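Local coordinates for protein N-acyl-D-glutamate deacylase (Bordetella bronchiseptica, PDB 3GIP) that probably hydrolyses N-acyl-D-glutamate to D-glutamate and a carboxylate, as a zinc-dependent member of the amidohydrolase superfamily, at residues I299-I304 and G315-D320. Residues are numbered along the deposited sequence; the frame is centred on the assembly and turned at random.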
loop_
_atom_site.group_PDB
_atom_site.type_symbol
_atom_site.label_atom_id
_atom_site.label_comp_id
_atom_site.label_asym_id
_atom_site.label_seq_id
_atom_site.Cartn_x
_atom_site.Cartn_y
_atom_site.Cartn_z
ATOM N N ILE A 299 9.195 -8.866 -22.225
ATOM C CA ILE A 299 8.977 -7.451 -21.948
ATOM C C ILE A 299 10.246 -6.671 -22.255
ATOM O O ILE A 299 11.323 -7.018 -21.771
ATOM C CB ILE A 299 8.596 -7.214 -20.462
ATOM C CG1 ILE A 299 7.302 -7.960 -20.126
ATOM C CG2 ILE A 299 8.443 -5.719 -20.194
ATOM C CD1 ILE A 299 6.865 -7.821 -18.670
ATOM N N ASP A 300 10.123 -5.625 -23.071
ATOM C CA ASP A 300 11.271 -4.796 -23.409
ATOM C C ASP A 300 11.465 -3.707 -22.358
ATOM O O ASP A 300 10.574 -3.434 -21.548
ATOM C CB ASP A 300 11.099 -4.141 -24.785
ATOM C CG ASP A 300 11.293 -5.116 -25.933
ATOM O OD1 ASP A 300 11.975 -6.147 -25.747
ATOM O OD2 ASP A 300 10.777 -4.835 -27.035
ATOM N N ASP A 301 12.641 -3.094 -22.381
ATOM C CA ASP A 301 12.998 -2.025 -21.458
ATOM C C ASP A 301 12.957 -2.371 -19.975
ATOM O O ASP A 301 12.679 -1.512 -19.137
ATOM C CB ASP A 301 12.147 -0.775 -21.729
ATOM C CG ASP A 301 12.623 -0.006 -22.955
ATOM O OD1 ASP A 301 13.614 -0.442 -23.570
ATOM O OD2 ASP A 301 12.017 1.030 -23.304
ATOM N N ILE A 302 13.236 -3.629 -19.645
ATOM C CA ILE A 302 13.287 -4.017 -18.243
ATOM C C ILE A 302 14.434 -3.173 -17.685
ATOM O O ILE A 302 15.555 -3.220 -18.197
ATOM C CB ILE A 302 13.589 -5.527 -18.094
ATOM C CG1 ILE A 302 12.357 -6.331 -18.523
ATOM C CG2 ILE A 302 13.964 -5.855 -16.647
ATOM C CD1 ILE A 302 12.603 -7.837 -18.619
ATOM N N ARG A 303 14.148 -2.381 -16.656
ATOM C CA ARG A 303 15.155 -1.498 -16.076
ATOM C C ARG A 303 15.450 -1.894 -14.635
ATOM O O ARG A 303 14.548 -1.993 -13.812
ATOM C CB ARG A 303 14.676 -0.039 -16.149
ATOM C CG ARG A 303 15.741 0.971 -15.762
ATOM C CD ARG A 303 15.211 2.398 -15.744
ATOM N NE ARG A 303 15.133 3.002 -17.073
ATOM C CZ ARG A 303 14.706 4.244 -17.288
ATOM N NH1 ARG A 303 14.322 4.990 -16.260
ATOM N NH2 ARG A 303 14.678 4.750 -18.517
ATOM N N ILE A 304 16.726 -2.111 -14.342
ATOM C CA ILE A 304 17.147 -2.536 -13.012
ATOM C C ILE A 304 16.947 -1.481 -11.924
ATOM O O ILE A 304 17.264 -0.309 -12.109
ATOM C CB ILE A 304 18.631 -2.979 -13.049
ATOM C CG1 ILE A 304 18.823 -4.037 -14.145
ATOM C CG2 ILE A 304 19.059 -3.531 -11.694
ATOM C CD1 ILE A 304 17.890 -5.246 -14.032
ATOM N N GLY A 315 19.413 1.277 -12.654
ATOM C CA GLY A 315 19.088 2.322 -13.613
ATOM C C GLY A 315 19.328 1.948 -15.063
ATOM O O GLY A 315 18.922 2.674 -15.976
ATOM N N GLU A 316 19.974 0.808 -15.280
ATOM C CA GLU A 316 20.287 0.348 -16.630
ATOM C C GLU A 316 19.262 -0.630 -17.203
ATOM O O GLU A 316 18.552 -1.309 -16.463
ATOM C CB GLU A 316 21.678 -0.301 -16.640
ATOM C CG GLU A 316 22.789 0.663 -16.249
ATOM C CD GLU A 316 24.173 0.028 -16.227
ATOM O OE1 GLU A 316 24.298 -1.184 -16.497
ATOM O OE2 GLU A 316 25.147 0.756 -15.934
ATOM N N TYR A 317 19.185 -0.678 -18.531
ATOM C CA TYR A 317 18.278 -1.583 -19.231
ATOM C C TYR A 317 18.918 -2.958 -19.347
ATOM O O TYR A 317 20.112 -3.070 -19.644
ATOM C CB TYR A 317 17.993 -1.088 -20.653
ATOM C CG TYR A 317 17.118 0.137 -20.748
ATOM C CD1 TYR A 317 15.838 0.149 -20.200
ATOM C CD2 TYR A 317 17.558 1.275 -21.425
ATOM C CE1 TYR A 317 15.008 1.264 -20.323
ATOM C CE2 TYR A 317 16.738 2.398 -21.554
ATOM C CZ TYR A 317 15.467 2.382 -21.002
ATOM O OH TYR A 317 14.652 3.484 -21.124
ATOM N N LEU A 318 18.119 -4.000 -19.133
ATOM C CA LEU A 318 18.609 -5.369 -19.230
ATOM C C LEU A 318 19.251 -5.630 -20.593
ATOM O O LEU A 318 20.278 -6.301 -20.681
ATOM C CB LEU A 318 17.461 -6.359 -19.002
ATOM C CG LEU A 318 17.802 -7.851 -19.105
ATOM C CD1 LEU A 318 18.800 -8.219 -18.016
ATOM C CD2 LEU A 318 16.531 -8.681 -18.973
ATOM N N ALA A 319 18.653 -5.102 -21.659
ATOM C CA ALA A 319 19.203 -5.312 -22.996
ATOM C C ALA A 319 20.582 -4.681 -23.163
ATOM O O ALA A 319 21.437 -5.239 -23.851
ATOM C CB ALA A 319 18.248 -4.767 -24.056
ATOM N N ASP A 320 20.800 -3.525 -22.538
ATOM C CA ASP A 320 22.093 -2.848 -22.630
ATOM C C ASP A 320 23.142 -3.617 -21.840
ATOM O O ASP A 320 24.291 -3.732 -22.265
ATOM C CB ASP A 320 22.011 -1.415 -22.083
ATOM C CG ASP A 320 21.221 -0.484 -22.983
ATOM O OD1 ASP A 320 20.950 -0.851 -24.148
ATOM O OD2 ASP A 320 20.884 0.627 -22.524
#
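Arg-303 CG stands anti to the backbone N (chi1 -171°) and Tyr-317 CG beside its own backbone N, anti to the carbonyl carbon (chi1 -72°); a bend at chi3 of the arginine sets NE near the tyrosine ring. There NH2 donates to Tyr-317 OH at 2.9 Å, with the hydroxyl close to the guanidinium plane, while NE lies 3.7 Å from ring atom CE1. Guanidinium and ring planes are inclined by 56°. Asp-301 runs alongside the tyrosine, its OD1 over one ring face near the rim and its CG 3.8 Å from CE1. Beneath these groups, Arg-303 and Tyr-317 form a single beta bridge: Ile-304 N donates to Glu-316 O (2.9 Å) and Leu-318 N to Ile-302 O (2.8 Å), both nearly straight. The segment 315-320 thus borders strand 303-307, an outer strand of a small three-stranded antiparallel sheet well away from the centre of the chain, before Tyr-317, as N-cap, leads into helix 318-325. Gly-315 N adds a bond to Ile-304 O (2.7 Å), tilted from the carbonyl plane; the glycine sits at backbone angles, with positive phi, that suit a residue without a side chain. On the buried side Ile-302 CD1 meets Leu-318 CD2 at 4.0 Å, and Leu-336 of helix 329-336 packs against both Leu-318 and Ile-304.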